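Side-chain contacts in phosphoheptose isomerase (Neisseria gonorrhoeae, PDB 5I01), which is an enzyme that probably isomerises sedoheptulose 7-phosphate to D-glycero-D-manno-heptose 7-phosphate, the first step in making the heptose of lipooligosaccharide: residues F14-R19 against V168-T173; A65-G70 against L183-C188; N96-G99 against S105-V108; A157-K160 against V164-N167. The protein carries 1 engineered substitution. All coordinates share one frame; numbering follows the deposited sequence.

Contact 2 holds two of the zinc ligands, and the side chain of Arg172 in contact 1 lies about 9 Å from a bound zinc ion. Contact 1 pins the N-terminal helix to the loop leading into helix 173-193, the helix that also carries His185, a zinc ligand of contact 2. The centres of contacts 1 and 2 are 22 Å apart, yet they touch where Val168 CG2 lies 4.3 Å from Leu183 CD1. Contact 4 sits on edge strand 164-168, whose Leu166 CD1 packs 4.0 Å from Met187 SD of contact 2. Contact 3 is the outlier, on the opposite side of the chain's centre from contact 1, with centres 33 Å apart.

Contact 1 (F14-R19 against V168-T173); sequences FAESIR and VPHPRT
A salt bridge at the protein surface ties Glu16 of helix 6-27 to Arg172, the N-cap residue of helix 173-193, with His170 beside it. Glu16 OE1 faces Arg172 NH1 at 3.5 Å, a long separation. The carboxylate and guanidinium planes are 74° apart, so the two groups do not form a flat, two-pronged pair. Arg172 CD also lies 3.8 Å from Glu16 OE1. The other carboxylate oxygen, Glu16 OE2, comes to the edge of the His170 ring, 3.8 Å from CE1 and near the ring plane. Glu16 gets there on an extended chain, with CG anti to its main-chain nitrogen (chi1 -162°). Its stronger partner is Arg175, in the first turn of helix 173-193, which forms a second salt bridge to OE1. One carboxylate is thus gripped by two arginines.

Segment 168-173 spans the loop between strand 164-168, at one edge of the parallel sheet of this SIS fold within the chain, and helix 173-193. It carries the chain through an inverse gamma turn centred on Pro169. The backbone N of Arg172 donates to His170 ND1 at 3.3 Å, approaching 25° out of the ring plane. This bond probably limits the rotation of the ring, and Pro171 CD lies over the rim of one face. The next residue after Glu16, Ser17, adds a hydrogen bond from the same helix, OG to Glu178. Arg172 NH2 makes a weak, long ion pair with Asp189 of a second subunit.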
loop_
_atom_site.group_PDB
_atom_site.type_symbol
_atom_site.label_atom_id
_atom_site.label_comp_id
_atom_site.label_asym_id
_atom_site.label_seq_id
_atom_site.Cartn_x
_atom_site.Cartn_y
_atom_site.Cartn_z
ATOM N N PHE A 14 21.226 0.593 -21.730
ATOM C CA PHE A 14 21.539 -0.844 -21.852
ATOM C C PHE A 14 23.034 -1.146 -21.658
ATOM O O PHE A 14 23.401 -2.014 -20.851
ATOM C CB PHE A 14 21.101 -1.392 -23.221
ATOM C CG PHE A 14 19.650 -1.774 -23.296
ATOM C CD1 PHE A 14 19.219 -3.015 -22.830
ATOM C CD2 PHE A 14 18.712 -0.912 -23.854
ATOM C CE1 PHE A 14 17.879 -3.378 -22.906
ATOM C CE2 PHE A 14 17.372 -1.268 -23.932
ATOM C CZ PHE A 14 16.955 -2.505 -23.460
ATOM N N ALA A 15 23.885 -0.438 -22.400
ATOM C CA ALA A 15 25.336 -0.665 -22.330
ATOM C C ALA A 15 25.857 -0.391 -20.928
ATOM O O ALA A 15 26.597 -1.208 -20.368
ATOM C CB ALA A 15 26.087 0.176 -23.358
ATOM N N GLU A 16 25.434 0.730 -20.348
ATOM C CA GLU A 16 25.799 1.057 -18.974
ATOM C C GLU A 16 25.320 -0.013 -17.987
ATOM O O GLU A 16 26.074 -0.396 -17.087
ATOM C CB GLU A 16 25.287 2.445 -18.568
ATOM C CG GLU A 16 25.989 3.008 -17.332
ATOM C CD GLU A 16 25.367 4.284 -16.788
ATOM O OE1 GLU A 16 24.129 4.420 -16.849
ATOM O OE2 GLU A 16 26.117 5.145 -16.268
ATOM N N SER A 17 24.090 -0.505 -18.166
ATOM C CA SER A 17 23.523 -1.547 -17.289
ATOM C C SER A 17 24.256 -2.882 -17.421
ATOM O O SER A 17 24.487 -3.562 -16.431
ATOM C CB SER A 17 22.028 -1.752 -17.563
ATOM O OG SER A 17 21.435 -2.582 -16.561
ATOM N N ILE A 18 24.614 -3.248 -18.646
ATOM C CA ILE A 18 25.482 -4.409 -18.877
ATOM C C ILE A 18 26.840 -4.226 -18.173
ATOM O O ILE A 18 27.229 -5.089 -17.384
ATOM C CB ILE A 18 25.650 -4.712 -20.389
ATOM C CG1 ILE A 18 24.331 -5.262 -20.957
ATOM C CG2 ILE A 18 26.777 -5.714 -20.636
ATOM C CD1 ILE A 18 24.162 -5.045 -22.448
ATOM N N ARG A 19 27.534 -3.106 -18.431
ATOM C CA ARG A 19 28.834 -2.820 -17.778
ATOM C C ARG A 19 28.756 -2.941 -16.263
ATOM O O ARG A 19 29.628 -3.549 -15.645
ATOM C CB ARG A 19 29.354 -1.412 -18.110
ATOM C CG ARG A 19 29.859 -1.223 -19.532
ATOM C CD ARG A 19 30.854 -0.081 -19.627
ATOM N NE ARG A 19 30.351 1.185 -19.087
ATOM C CZ ARG A 19 29.484 2.003 -19.688
ATOM N NH1 ARG A 19 28.954 1.716 -20.882
ATOM N NH2 ARG A 19 29.142 3.133 -19.081
ATOM N N VAL A 168 26.831 -2.334 -4.362
ATOM C CA VAL A 168 26.967 -2.208 -5.796
ATOM C C VAL A 168 27.923 -1.044 -6.056
ATOM O O VAL A 168 27.576 0.102 -5.767
ATOM C CB VAL A 168 25.598 -1.937 -6.460
ATOM C CG1 VAL A 168 25.756 -1.738 -7.962
ATOM C CG2 VAL A 168 24.638 -3.084 -6.172
ATOM N N PRO A 169 29.135 -1.319 -6.591
ATOM C CA PRO A 169 30.094 -0.228 -6.767
ATOM C C PRO A 169 29.801 0.555 -8.049
ATOM O O PRO A 169 30.408 0.312 -9.094
ATOM C CB PRO A 169 31.430 -0.967 -6.826
ATOM C CG PRO A 169 31.091 -2.246 -7.514
ATOM C CD PRO A 169 29.687 -2.596 -7.081
ATOM N N HIS A 170 28.840 1.464 -7.966
ATOM C CA HIS A 170 28.432 2.266 -9.118
ATOM C C HIS A 170 27.877 3.608 -8.658
ATOM O O HIS A 170 27.263 3.671 -7.603
ATOM C CB HIS A 170 27.405 1.514 -9.975
ATOM C CG HIS A 170 27.368 1.986 -11.393
ATOM N ND1 HIS A 170 26.574 3.032 -11.797
ATOM C CD2 HIS A 170 28.076 1.612 -12.484
ATOM C CE1 HIS A 170 26.774 3.271 -13.081
ATOM N NE2 HIS A 170 27.670 2.413 -13.526
ATOM N N PRO A 171 28.129 4.692 -9.417
ATOM C CA PRO A 171 27.615 6.005 -9.009
ATOM C C PRO A 171 26.101 6.234 -9.189
ATOM O O PRO A 171 25.464 6.870 -8.348
ATOM C CB PRO A 171 28.392 6.975 -9.916
ATOM C CG PRO A 171 28.787 6.173 -11.093
ATOM C CD PRO A 171 29.101 4.825 -10.521
ATOM N N ARG A 172 25.556 5.782 -10.309
ATOM C CA ARG A 172 24.167 6.070 -10.688
ATOM C C ARG A 172 23.087 5.189 -10.002
ATOM O O ARG A 172 23.093 3.948 -10.085
ATOM C CB ARG A 172 24.041 6.025 -12.212
ATOM C CG ARG A 172 22.928 6.879 -12.769
ATOM C CD ARG A 172 23.032 6.984 -14.283
ATOM N NE ARG A 172 21.825 7.538 -14.902
ATOM C CZ ARG A 172 21.701 7.840 -16.193
ATOM N NH1 ARG A 172 22.708 7.648 -17.037
ATOM N NH2 ARG A 172 20.555 8.341 -16.645
ATOM N N THR A 173 22.167 5.876 -9.329
ATOM C CA THR A 173 21.006 5.291 -8.647
ATOM C C THR A 173 20.235 4.239 -9.453
ATOM O O THR A 173 19.968 3.149 -8.958
ATOM C CB THR A 173 20.038 6.427 -8.273
ATOM O OG1 THR A 173 20.783 7.466 -7.621
ATOM C CG2 THR A 173 18.918 5.935 -7.341
#

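Contact 2 (A65-G70 against L183-C188). With ZN (zinc ion), chain E.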
loop_
_atom_site.group_PDB
_atom_site.type_symbol
_atom_site.label_atom_id
_atom_site.label_comp_id
_atom_site.label_asym_id
_atom_site.label_seq_id
_atom_site.Cartn_x
_atom_site.Cartn_y
_atom_site.Cartn_z
ATOM N N ALA A 65 9.667 -9.485 -0.376
ATOM C CA ALA A 65 8.710 -10.102 0.546
ATOM C C ALA A 65 7.605 -10.884 -0.160
ATOM O O ALA A 65 7.206 -11.945 0.310
ATOM C CB ALA A 65 8.101 -9.047 1.461
ATOM N N ALA A 66 7.114 -10.370 -1.283
ATOM C CA ALA A 66 6.088 -11.070 -2.071
ATOM C C ALA A 66 6.568 -12.401 -2.689
ATOM O O ALA A 66 5.794 -13.364 -2.789
ATOM C CB ALA A 66 5.532 -10.151 -3.149
ATOM N N GLU A 67 7.830 -12.466 -3.102
ATOM C CA GLU A 67 8.397 -13.736 -3.584
ATOM C C GLU A 67 8.694 -14.756 -2.462
ATOM O O GLU A 67 8.757 -15.947 -2.721
ATOM C CB GLU A 67 9.604 -13.481 -4.478
ATOM C CG GLU A 67 9.166 -12.862 -5.804
ATOM C CD GLU A 67 10.283 -12.739 -6.814
ATOM O OE1 GLU A 67 11.460 -12.725 -6.401
ATOM O OE2 GLU A 67 9.977 -12.644 -8.022
ATOM N N MET A 68 8.836 -14.298 -1.224
ATOM C CA MET A 68 8.937 -15.207 -0.071
ATOM C C MET A 68 7.569 -15.766 0.338
ATOM O O MET A 68 7.455 -16.942 0.635
ATOM C CB MET A 68 9.593 -14.503 1.135
ATOM C CG MET A 68 11.048 -14.067 0.950
ATOM S SD MET A 68 12.186 -15.417 0.557
ATOM C CE MET A 68 13.571 -15.072 1.648
ATOM N N THR A 69 6.539 -14.929 0.366
ATOM C CA THR A 69 5.211 -15.368 0.813
ATOM C C THR A 69 4.436 -16.192 -0.231
ATOM O O THR A 69 3.553 -16.963 0.149
ATOM C CB THR A 69 4.347 -14.185 1.331
ATOM O OG1 THR A 69 4.223 -13.161 0.327
ATOM C CG2 THR A 69 4.988 -13.594 2.585
ATOM N N GLY A 70 4.760 -16.029 -1.521
ATOM C CA GLY A 70 4.188 -16.851 -2.597
ATOM C C GLY A 70 5.004 -18.105 -2.863
ATOM O O GLY A 70 5.745 -18.177 -3.844
ATOM N N LEU A 183 20.284 -9.096 -7.396
ATOM C CA LEU A 183 20.778 -9.665 -6.136
ATOM C C LEU A 183 19.672 -10.364 -5.338
ATOM O O LEU A 183 19.854 -11.484 -4.873
ATOM C CB LEU A 183 21.460 -8.595 -5.265
ATOM C CG LEU A 183 22.824 -8.079 -5.731
ATOM C CD1 LEU A 183 23.298 -6.938 -4.850
ATOM C CD2 LEU A 183 23.860 -9.186 -5.725
ATOM N N ILE A 184 18.526 -9.703 -5.208
ATOM C CA ILE A 184 17.351 -10.282 -4.550
ATOM C C ILE A 184 16.924 -11.594 -5.193
ATOM O O ILE A 184 16.671 -12.568 -4.491
ATOM C CB ILE A 184 16.177 -9.271 -4.524
ATOM C CG1 ILE A 184 16.454 -8.231 -3.429
ATOM C CG2 ILE A 184 14.829 -9.961 -4.308
ATOM C CD1 ILE A 184 15.573 -7.005 -3.473
ATOM N N HIS A 185 16.836 -11.602 -6.520
ATOM C CA HIS A 185 16.443 -12.795 -7.276
ATOM C C HIS A 185 17.397 -13.955 -7.069
ATOM O O HIS A 185 16.959 -15.086 -6.904
ATOM C CB HIS A 185 16.300 -12.480 -8.771
ATOM C CG HIS A 185 15.026 -11.778 -9.108
ATOM N ND1 HIS A 185 14.889 -10.957 -10.205
ATOM C CD2 HIS A 185 13.824 -11.771 -8.481
ATOM C CE1 HIS A 185 13.654 -10.487 -10.247
ATOM N NE2 HIS A 185 12.987 -10.965 -9.210
ATOM N N ALA A 186 18.693 -13.659 -7.086
ATOM C CA ALA A 186 19.731 -14.656 -6.844
ATOM C C ALA A 186 19.667 -15.228 -5.417
ATOM O O ALA A 186 19.912 -16.417 -5.229
ATOM C CB ALA A 186 21.103 -14.058 -7.117
ATOM N N MET A 187 19.336 -14.381 -4.436
ATOM C CA MET A 187 19.154 -14.804 -3.039
ATOM C C MET A 187 17.923 -15.710 -2.862
ATOM O O MET A 187 18.016 -16.763 -2.223
ATOM C CB MET A 187 19.045 -13.589 -2.091
ATOM C CG MET A 187 20.366 -12.893 -1.794
ATOM S SD MET A 187 20.310 -11.604 -0.508
ATOM C CE MET A 187 19.300 -10.312 -1.231
ATOM N N CYS A 188 16.783 -15.295 -3.418
ATOM C CA CYS A 188 15.548 -16.106 -3.389
ATOM C C CYS A 188 15.703 -17.475 -4.041
ATOM O O CYS A 188 15.144 -18.449 -3.556
ATOM C CB CYS A 188 14.389 -15.390 -4.088
ATOM S SG CYS A 188 13.911 -13.850 -3.297
HETATM ZN ZN ZN E . 10.781 -11.100 -9.074
#
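The zinc site joins Glu67, near the end of helix 56-69, to His185 of helix 173-193. Glu67 OE2 binds the metal at 2.0 Å and His185 NE2 at 2.2 Å. The other carboxylate oxygen, OE1, stays 3.2 Å from the zinc, so Glu67 coordinates through one oxygen. That second oxygen turns to the histidine: Glu67 OE1 lies in the plane of the His185 ring, at its edge, 3.3 Å from CD2. The carboxylate and ring planes are 35° apart, while the two side chains run at about a right angle. Glu67 reaches the metal as an extended arm, CG set opposite its own carbonyl carbon (chi1 -70°) and CD running straight on from there (chi2 -173°). Cys188 SG, one helical turn after His185, is 4.1 Å from Glu67 OE1. It also lies against Phe64, as does Ile184.

His63 of the same helix as Glu67 is the third ligand from this chain. Gln177 OE1 of a second subunit is the fourth protein ligand. Glu178 of that subunit accepts a hydrogen bond from His185 ND1. Both nitrogens of the imidazole are therefore used, one by zinc and one by a second-shell carboxylate, which fixes the rotation of the ring. Glu67 is also predicted to bind the substrate. Since one metal ligand and a second-shell partner come from it, a complete zinc site needs a neighbouring subunit, consistent with activity that depends on assembly.

Contact 3 (N96-G99 against S105-V108)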
loop_
_atom_site.group_PDB
_atom_site.type_symbol
_atom_site.label_atom_id
_atom_site.label_comp_id
_atom_site.label_asym_id
_atom_site.label_seq_id
_atom_site.Cartn_x
_atom_site.Cartn_y
_atom_site.Cartn_z
ATOM N N ASN A 96 4.145 11.786 10.551
ATOM C CA ASN A 96 3.463 12.956 11.105
ATOM C C ASN A 96 3.802 13.149 12.582
ATOM O O ASN A 96 4.211 14.225 12.975
ATOM C CB ASN A 96 1.937 12.832 10.931
ATOM C CG ASN A 96 1.194 14.110 11.299
ATOM O OD1 ASN A 96 1.500 15.184 10.782
ATOM N ND2 ASN A 96 0.207 13.999 12.186
ATOM N N ASP A 97 3.643 12.101 13.384
ATOM C CA ASP A 97 3.737 12.226 14.837
ATOM C C ASP A 97 5.191 12.329 15.290
ATOM O O ASP A 97 5.597 13.346 15.846
ATOM C CB ASP A 97 3.005 11.068 15.547
ATOM C CG ASP A 97 1.498 10.999 15.197
ATOM O OD1 ASP A 97 0.989 11.900 14.488
ATOM O OD2 ASP A 97 0.827 10.023 15.613
ATOM N N TYR A 98 5.982 11.301 15.016
ATOM C CA TYR A 98 7.366 11.272 15.482
ATOM C C TYR A 98 8.337 11.954 14.510
ATOM O O TYR A 98 9.152 12.783 14.924
ATOM C CB TYR A 98 7.782 9.834 15.805
ATOM C CG TYR A 98 6.926 9.236 16.896
ATOM C CD1 TYR A 98 7.126 9.586 18.229
ATOM C CD2 TYR A 98 5.884 8.347 16.597
ATOM C CE1 TYR A 98 6.328 9.057 19.240
ATOM C CE2 TYR A 98 5.079 7.813 17.602
ATOM C CZ TYR A 98 5.305 8.170 18.922
ATOM O OH TYR A 98 4.529 7.646 19.931
ATOM N N GLY A 99 8.238 11.623 13.226
ATOM C CA GLY A 99 9.159 12.130 12.209
ATOM C C GLY A 99 9.543 11.028 11.258
ATOM O O GLY A 99 9.543 9.850 11.625
ATOM N N SER A 105 12.387 2.099 11.874
ATOM C CA SER A 105 12.863 1.729 13.210
ATOM C C SER A 105 11.750 1.408 14.227
ATOM O O SER A 105 11.963 0.593 15.106
ATOM C CB SER A 105 13.784 2.817 13.777
ATOM O OG SER A 105 13.030 3.907 14.277
ATOM N N LYS A 106 10.577 2.036 14.119
ATOM C CA LYS A 106 9.458 1.729 15.028
ATOM C C LYS A 106 8.782 0.392 14.714
ATOM O O LYS A 106 8.372 -0.337 15.621
ATOM C CB LYS A 106 8.424 2.859 15.037
ATOM C CG LYS A 106 8.900 4.110 15.770
ATOM C CD LYS A 106 7.759 5.039 16.140
ATOM C CE LYS A 106 6.968 4.545 17.353
ATOM N NZ LYS A 106 7.745 4.603 18.624
ATOM N N GLN A 107 8.661 0.071 13.432
ATOM C CA GLN A 107 8.130 -1.231 13.021
ATOM C C GLN A 107 9.076 -2.391 13.367
ATOM O O GLN A 107 8.620 -3.505 13.641
ATOM C CB GLN A 107 7.801 -1.230 11.531
ATOM C CG GLN A 107 6.679 -0.277 11.162
ATOM C CD GLN A 107 6.379 -0.313 9.682
ATOM O OE1 GLN A 107 5.751 -1.258 9.180
ATOM N NE2 GLN A 107 6.841 0.706 8.963
ATOM N N VAL A 108 10.383 -2.126 13.351
ATOM C CA VAL A 108 11.388 -3.122 13.757
ATOM C C VAL A 108 11.239 -3.407 15.249
ATOM O O VAL A 108 11.231 -4.565 15.647
ATOM C CB VAL A 108 12.832 -2.677 13.420
ATOM C CG1 VAL A 108 13.854 -3.642 14.001
ATOM C CG2 VAL A 108 13.027 -2.578 11.908
#
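Tyr98 and Lys106 alone carry this contact, by a cation-pi interaction at the surface. The tight part lies over one face of the phenol ring, above its CD2-CE2 side. Lys106 CD comes within 3.8 Å of Tyr98 CD2, and Lys106 CE within 3.8 Å of Tyr98 CE2. The bend at chi3 (77°) lays CE over the ring, and the bend at chi4 (68°) carries NZ on over the same face. Lys106 NZ ends 4.5 Å from the centroid of the Tyr98 ring, 18° off the ring normal. The two side chains meet at about a right angle, so the lysine approaches the ring across its face and does not run alongside it.

The ammonium is not held by the ring alone. Glu78 of a third subunit forms a salt bridge with Lys106 NZ, and Thr69 of that subunit packs against the lysine. The carboxylate is the stronger partner, and probably sets where the ammonium sits over the ring.

The other side is looser. Tyr98 is exposed to solvent, and the two segments bury just 89 Å² between them. The preceding Asn96 and Asp97 are predicted to bind substrate, and Asn96 packs on Asn54 of a fourth subunit. Gly99 then takes the chain out of the helix with positive phi.

On the inner side of helix 105-111, Val108 packs on Ala136 of helix 128-139. The contact thus bridges the short loop linking helices 88-97 and 105-111 in the alpha/beta SIS fold, beside a subunit interface.

Contact 4 (A157-K160 against V164-N167); sequences AMLK and VLLN
Leu159 lays one methyl, CD1, against the base of Leu165, and this apolar touch is the heart of the contact. Leu159 CD1 is 3.7 Å from Leu165 CB and 4.0 Å from Leu165 CA, so it rests on the start of the side chain. The methyl ends are a little further apart, with Leu159 CD1 4.2 Å from Leu165 CD1. The same methyl also lies 4.2 Å from Val164 C. The two leucines meet at about a right angle. In Leu159, CG lies opposite the carbonyl carbon (chi1 -52°), and from there the chain carries CD1 to Leu165.

The residues belong to a beta-alpha-beta crossover: strand 143-149, helix 153-158 and strand 164-168. Leu159 follows the helix and covers the sheet face from which Leu165 rises. Strand 164-168 is the outermost strand at this end of the five-stranded parallel sheet within the chain. Ala146 and Thr148 of strand 143-149 pack beside Leu165 on this face.

Further out, side chains alternate along the strand. Val164 and Leu166 point to the other face, where both pack on helix 29-44 and Leu166 also meets helix 173-193. Backbone hydrogen bonds of Val164 and Leu166 join the strand to strand 143-149. At the strand's far end, the amide of Asn167 bonds to Thr148 OG1 through OD1 and to Arg150 O through ND2. The turn after Leu159 is held by Lys160 N, which donates to Asp163 OD2.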
loop_
_atom_site.group_PDB
_atom_site.type_symbol
_atom_site.label_atom_id
_atom_site.label_comp_id
_atom_site.label_asym_id
_atom_site.label_seq_id
_atom_site.Cartn_x
_atom_site.Cartn_y
_atom_site.Cartn_z
ATOM N N ALA A 157 29.679 1.536 6.983
ATOM C CA ALA A 157 30.490 1.835 8.179
ATOM C C ALA A 157 29.919 1.240 9.471
ATOM O O ALA A 157 30.671 0.871 10.359
ATOM C CB ALA A 157 30.675 3.346 8.340
ATOM N N MET A 158 28.596 1.119 9.539
ATOM C CA MET A 158 27.857 0.774 10.760
ATOM C C MET A 158 27.736 -0.729 11.065
ATOM O O MET A 158 27.335 -1.085 12.167
ATOM C CB MET A 158 26.449 1.385 10.635
ATOM C CG MET A 158 25.682 1.675 11.916
ATOM S SD MET A 158 23.975 2.249 11.636
ATOM C CE MET A 158 24.065 2.995 10.013
ATOM N N LEU A 159 28.093 -1.606 10.130
ATOM C CA LEU A 159 27.802 -3.053 10.268
ATOM C C LEU A 159 28.743 -3.852 11.200
ATOM O O LEU A 159 29.957 -3.664 11.188
ATOM C CB LEU A 159 27.805 -3.728 8.891
ATOM C CG LEU A 159 26.937 -3.137 7.769
ATOM C CD1 LEU A 159 26.967 -4.061 6.562
ATOM C CD2 LEU A 159 25.502 -2.882 8.211
ATOM N N LYS A 160 28.167 -4.769 11.974
ATOM C CA LYS A 160 28.944 -5.739 12.756
ATOM C C LYS A 160 29.538 -6.839 11.858
ATOM O O LYS A 160 29.144 -6.990 10.700
ATOM C CB LYS A 160 28.063 -6.413 13.817
ATOM C CG LYS A 160 27.369 -5.493 14.812
ATOM C CD LYS A 160 26.680 -6.343 15.876
ATOM C CE LYS A 160 25.764 -5.554 16.808
ATOM N NZ LYS A 160 26.384 -4.309 17.351
ATOM N N VAL A 164 26.044 -8.675 6.640
ATOM C CA VAL A 164 26.529 -8.881 5.266
ATOM C C VAL A 164 26.255 -7.632 4.428
ATOM O O VAL A 164 25.118 -7.185 4.335
ATOM C CB VAL A 164 25.864 -10.110 4.599
ATOM C CG1 VAL A 164 26.351 -10.289 3.164
ATOM C CG2 VAL A 164 26.143 -11.369 5.404
ATOM N N LEU A 165 27.304 -7.079 3.826
ATOM C CA LEU A 165 27.192 -5.882 3.001
ATOM C C LEU A 165 27.187 -6.316 1.563
ATOM O O LEU A 165 28.116 -6.988 1.129
ATOM C CB LEU A 165 28.371 -4.929 3.236
ATOM C CG LEU A 165 28.426 -3.657 2.374
ATOM C CD1 LEU A 165 27.210 -2.774 2.600
ATOM C CD2 LEU A 165 29.705 -2.888 2.647
ATOM N N LEU A 166 26.142 -5.923 0.839
ATOM C CA LEU A 166 26.046 -6.108 -0.599
ATOM C C LEU A 166 26.092 -4.712 -1.236
ATOM O O LEU A 166 25.059 -4.068 -1.475
ATOM C CB LEU A 166 24.765 -6.883 -0.968
ATOM C CG LEU A 166 24.562 -8.270 -0.334
ATOM C CD1 LEU A 166 23.234 -8.903 -0.710
ATOM C CD2 LEU A 166 25.671 -9.214 -0.736
ATOM N N ASN A 167 27.302 -4.232 -1.487
ATOM C CA ASN A 167 27.474 -2.933 -2.109
ATOM C C ASN A 167 27.650 -3.074 -3.617
ATOM O O ASN A 167 28.500 -3.832 -4.079
ATOM C CB ASN A 167 28.661 -2.174 -1.514
ATOM C CG ASN A 167 28.740 -0.763 -2.029
ATOM O OD1 ASN A 167 27.890 0.078 -1.716
ATOM N ND2 ASN A 167 29.717 -0.506 -2.873
#